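DUF3845 domain-containing protein (Bacteroides thetaiotaomicron VPI-5482, PDB 3GF6) is of unknown function, an all-beta bacterial lipoprotein whose DUF3845 domain is classed with the C1q and tumour necrosis factor-like families. Local coordinates at residues P9-R17 and F150-K161. Residues are numbered along the deposited sequence; the frame is centred on the assembly and turned at random.
Sequences PVGDVDIER and FPEVFMCKGGMK
Lys-157 NZ sits between two carboxylates, at 2.8 Å from Asp-14 OD1 and 2.8 Å from Glu-16 OE2, both salt bridges. It meets Asp-14 OD1 on the syn side, 31° out of the carboxylate plane, and Glu-16 OE2 on the anti side. The Lys-157 chain runs alongside Asp-14, then bends at its last torsion (chi4 -60°), which brings NZ within range of both acids. Replacing this lysine by alanine is likely to leave Asp-14 and Glu-16 on one face of the sheet with no ammonium between them, though Arg-180 makes a long, weak ion pair with Glu-16 OE1. Strand 14-16 is an edge strand, paired antiparallel with 153-158, which strand 129-139 borders on its other side; reciprocal bonds join Ile-15 and Cys-156, with Ile-15 N to Cys-156 O at 2.8 Å and nearly straight (173°). On the opposite face Ile-15 CB lies 3.8 Å from Cys-156 CB, and Val-13 CG1 approaches SG of the same cysteine. Arg-17, extended from CG to NE, reaches the turn at 150-153: NE approaches Val-153 O near the guanidinium plane (2.7 Å), and NH2 meets Phe-150 O obliquely, both weak bonds by angle; the stronger partner of NH2 is Ala-148 O, just before the turn. In one of two modelled conformers of Ile-15, CG2 lies over one face of that guanidinium. At the far end, Met-160 N donates to Asp-12 OD1 (2.8 Å) from above the carboxylate plane.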
loop_
_atom_site.group_PDB
_atom_site.type_symbol
_atom_site.label_atom_id
_atom_site.label_comp_id
_atom_site.label_asym_id
_atom_site.label_seq_id
_atom_site.Cartn_x
_atom_site.Cartn_y
_atom_site.Cartn_z
ATOM N N PRO A 9 -0.415 -9.427 11.537
ATOM C CA PRO A 9 0.979 -9.018 11.339
ATOM C C PRO A 9 1.656 -9.673 10.129
ATOM O O PRO A 9 1.428 -10.849 9.839
ATOM C CB PRO A 9 1.670 -9.463 12.636
ATOM C CG PRO A 9 0.910 -10.695 13.064
ATOM C CD PRO A 9 -0.559 -10.380 12.640
ATOM N N VAL A 10 2.524 -8.914 9.482
ATOM C CA VAL A 10 3.402 -9.432 8.449
ATOM C C VAL A 10 4.757 -8.902 8.776
ATOM O O VAL A 10 4.919 -7.687 8.975
ATOM C CB VAL A 10 2.963 -9.011 7.060
ATOM C CG1 VAL A 10 4.025 -9.389 5.980
ATOM C CG2 VAL A 10 1.577 -9.616 6.755
ATOM N N GLY A 11 5.732 -9.816 8.823
ATOM C CA GLY A 11 7.094 -9.486 9.160
ATOM C C GLY A 11 7.989 -9.244 7.951
ATOM O O GLY A 11 7.630 -8.518 7.021
ATOM N N ASP A 12 9.166 -9.886 7.964
ATOM C CA ASP A 12 10.141 -9.708 6.883
ATOM C C ASP A 12 9.788 -10.615 5.712
ATOM O O ASP A 12 10.381 -11.663 5.494
ATOM C CB ASP A 12 11.560 -9.931 7.390
ATOM C CG ASP A 12 11.907 -9.034 8.585
ATOM O OD1 ASP A 12 11.471 -7.842 8.627
ATOM O OD2 ASP A 12 12.627 -9.532 9.484
ATOM N N VAL A 13 8.767 -10.207 4.972
ATOM C CA VAL A 13 8.200 -11.025 3.937
ATOM C C VAL A 13 8.506 -10.372 2.592
ATOM O O VAL A 13 8.442 -9.154 2.450
ATOM C CB VAL A 13 6.687 -11.186 4.109
ATOM C CG1 VAL A 13 6.073 -11.781 2.869
ATOM C CG2 VAL A 13 6.398 -12.031 5.310
ATOM N N ASP A 14 8.848 -11.198 1.621
ATOM C CA ASP A 14 9.092 -10.738 0.261
ATOM C C ASP A 14 8.483 -11.733 -0.732
ATOM O O ASP A 14 9.116 -12.755 -1.083
ATOM C CB ASP A 14 10.592 -10.601 0.019
ATOM C CG ASP A 14 10.907 -9.893 -1.261
ATOM O OD1 ASP A 14 9.996 -9.680 -2.087
ATOM O OD2 ASP A 14 12.093 -9.550 -1.455
ATOM N N ILE A 15 7.255 -11.432 -1.140
ATOM C CA ILE A 15 6.474 -12.207 -2.107
ATOM C C ILE A 15 6.351 -11.427 -3.412
ATOM O O ILE A 15 5.915 -10.254 -3.397
ATOM C CB ILE A 15 5.026 -12.437 -1.563
ATOM C CG1 ILE A 15 5.048 -13.386 -0.359
ATOM C CG2 ILE A 15 4.080 -12.975 -2.642
ATOM C CD1 ILE A 15 3.874 -13.184 0.592
ATOM N N GLU A 16 6.715 -12.045 -4.529
ATOM C CA GLU A 16 6.475 -11.451 -5.855
ATOM C C GLU A 16 5.969 -12.526 -6.784
ATOM O O GLU A 16 6.631 -13.551 -6.934
ATOM C CB GLU A 16 7.757 -10.851 -6.445
ATOM C CG GLU A 16 8.052 -9.434 -6.031
ATOM C CD GLU A 16 9.191 -8.798 -6.836
ATOM O OE1 GLU A 16 9.180 -8.856 -8.102
ATOM O OE2 GLU A 16 10.108 -8.258 -6.184
ATOM N N ARG A 17 4.796 -12.307 -7.358
ATOM C CA ARG A 17 4.203 -13.238 -8.289
ATOM C C ARG A 17 3.992 -12.538 -9.621
ATOM O O ARG A 17 4.026 -11.291 -9.713
ATOM C CB ARG A 17 2.854 -13.743 -7.796
ATOM C CG ARG A 17 2.871 -14.321 -6.361
ATOM C CD ARG A 17 1.586 -15.071 -6.121
ATOM N NE ARG A 17 1.194 -15.060 -4.714
ATOM C CZ ARG A 17 1.717 -15.825 -3.771
ATOM N NH1 ARG A 17 2.697 -16.671 -4.037
ATOM N NH2 ARG A 17 1.254 -15.733 -2.551
ATOM N N PHE A 150 -2.199 -16.713 -0.547
ATOM C CA PHE A 150 -3.144 -16.328 -1.602
ATOM C C PHE A 150 -2.412 -16.048 -2.919
ATOM O O PHE A 150 -1.569 -15.152 -2.979
ATOM C CB PHE A 150 -3.918 -15.069 -1.201
ATOM C CG PHE A 150 -4.892 -15.271 -0.096
ATOM C CD1 PHE A 150 -4.462 -15.339 1.233
ATOM C CD2 PHE A 150 -6.255 -15.360 -0.358
ATOM C CE1 PHE A 150 -5.366 -15.518 2.283
ATOM C CE2 PHE A 150 -7.173 -15.538 0.682
ATOM C CZ PHE A 150 -6.731 -15.612 2.005
ATOM N N PRO A 151 -2.771 -16.759 -3.995
ATOM C CA PRO A 151 -2.273 -16.380 -5.341
ATOM C C PRO A 151 -2.776 -14.996 -5.779
ATOM O O PRO A 151 -2.199 -14.381 -6.664
ATOM C CB PRO A 151 -2.851 -17.451 -6.267
ATOM C CG PRO A 151 -3.881 -18.178 -5.466
ATOM C CD PRO A 151 -3.722 -17.885 -4.024
ATOM N N GLU A 152 -3.791 -14.489 -5.090
ATOM C CA GLU A 152 -4.290 -13.130 -5.314
ATOM C C GLU A 152 -3.339 -12.023 -4.864
ATOM O O GLU A 152 -3.511 -10.839 -5.222
ATOM C CB GLU A 152 -5.620 -12.952 -4.577
ATOM C CG GLU A 152 -6.782 -13.736 -5.172
ATOM C CD GLU A 152 -6.901 -15.174 -4.736
ATOM O OE1 GLU A 152 -6.146 -15.619 -3.832
ATOM O OE2 GLU A 152 -7.800 -15.844 -5.315
ATOM N N VAL A 153 -2.357 -12.396 -4.062
ATOM C CA VAL A 153 -1.311 -11.466 -3.639
ATOM C C VAL A 153 -0.187 -11.473 -4.667
ATOM O O VAL A 153 0.484 -12.501 -4.895
ATOM C CB VAL A 153 -0.808 -11.788 -2.217
ATOM C CG1 VAL A 153 0.432 -10.973 -1.889
ATOM C CG2 VAL A 153 -1.884 -11.423 -1.202
ATOM N N PHE A 154 -0.011 -10.319 -5.311
ATOM C CA PHE A 154 0.948 -10.163 -6.421
ATOM C C PHE A 154 2.320 -9.682 -5.912
ATOM O O PHE A 154 3.365 -10.092 -6.414
ATOM C CB PHE A 154 0.403 -9.195 -7.491
ATOM C CG PHE A 154 -0.931 -9.614 -8.089
ATOM C CD1 PHE A 154 -1.247 -10.949 -8.295
ATOM C CD2 PHE A 154 -1.907 -8.646 -8.374
ATOM C CE1 PHE A 154 -2.490 -11.318 -8.825
ATOM C CE2 PHE A 154 -3.140 -9.012 -8.890
ATOM C CZ PHE A 154 -3.429 -10.341 -9.114
HETATM N N MSE A 155 2.292 -8.792 -4.912
HETATM C CA MSE A 155 3.497 -8.238 -4.317
HETATM C C MSE A 155 3.211 -8.016 -2.853
HETATM O O MSE A 155 2.186 -7.430 -2.466
HETATM C CB MSE A 155 3.927 -6.903 -4.952
HETATM C CG MSE A 155 5.328 -6.427 -4.545
HETATM SE SE MSE A 155 5.515 -4.493 -4.579
HETATM C CE MSE A 155 4.419 -4.010 -3.014
ATOM N N CYS A 156 4.121 -8.490 -2.023
ATOM C CA CYS A 156 4.019 -8.256 -0.586
ATOM C C CYS A 156 5.430 -8.066 -0.051
ATOM O O CYS A 156 6.244 -8.982 -0.112
ATOM C CB CYS A 156 3.325 -9.436 0.129
ATOM S SG CYS A 156 3.060 -9.135 1.890
ATOM N N LYS A 157 5.710 -6.877 0.455
ATOM C CA LYS A 157 7.015 -6.524 0.998
ATOM C C LYS A 157 6.843 -5.906 2.374
ATOM O O LYS A 157 6.307 -4.787 2.534
ATOM C CB LYS A 157 7.821 -5.607 0.066
ATOM C CG LYS A 157 8.307 -6.320 -1.212
ATOM C CD LYS A 157 8.860 -5.375 -2.233
ATOM C CE LYS A 157 9.079 -6.109 -3.591
ATOM N NZ LYS A 157 10.027 -7.286 -3.601
ATOM N N GLY A 158 7.282 -6.656 3.375
ATOM C CA GLY A 158 7.204 -6.230 4.766
ATOM C C GLY A 158 8.501 -6.120 5.526
ATOM O O GLY A 158 9.538 -6.721 5.190
ATOM N N GLY A 159 8.458 -5.334 6.579
ATOM C CA GLY A 159 9.577 -5.280 7.529
ATOM C C GLY A 159 10.852 -4.868 6.814
ATOM O O GLY A 159 10.835 -3.940 5.985
HETATM N N MSE A 160 11.923 -5.606 7.077
HETATM C CA MSE A 160 13.228 -5.279 6.462
HETATM C C MSE A 160 13.263 -5.602 4.984
HETATM O O MSE A 160 14.193 -5.164 4.273
HETATM C CB MSE A 160 14.380 -5.978 7.182
HETATM C CG MSE A 160 14.310 -5.850 8.617
HETATM SE SE MSE A 160 15.786 -6.806 9.351
HETATM C CE MSE A 160 16.923 -5.279 9.415
ATOM N N LYS A 161 12.249 -6.301 4.477
ATOM C CA LYS A 161 12.113 -6.456 3.026
ATOM C C LYS A 161 11.467 -5.228 2.366
ATOM O O LYS A 161 11.562 -5.072 1.159
ATOM C CB LYS A 161 11.293 -7.699 2.662
ATOM C CG LYS A 161 11.848 -8.997 3.202
ATOM C CD LYS A 161 13.251 -9.244 2.736
ATOM C CE LYS A 161 13.700 -10.643 3.150
ATOM N NZ LYS A 161 14.984 -10.988 2.493
#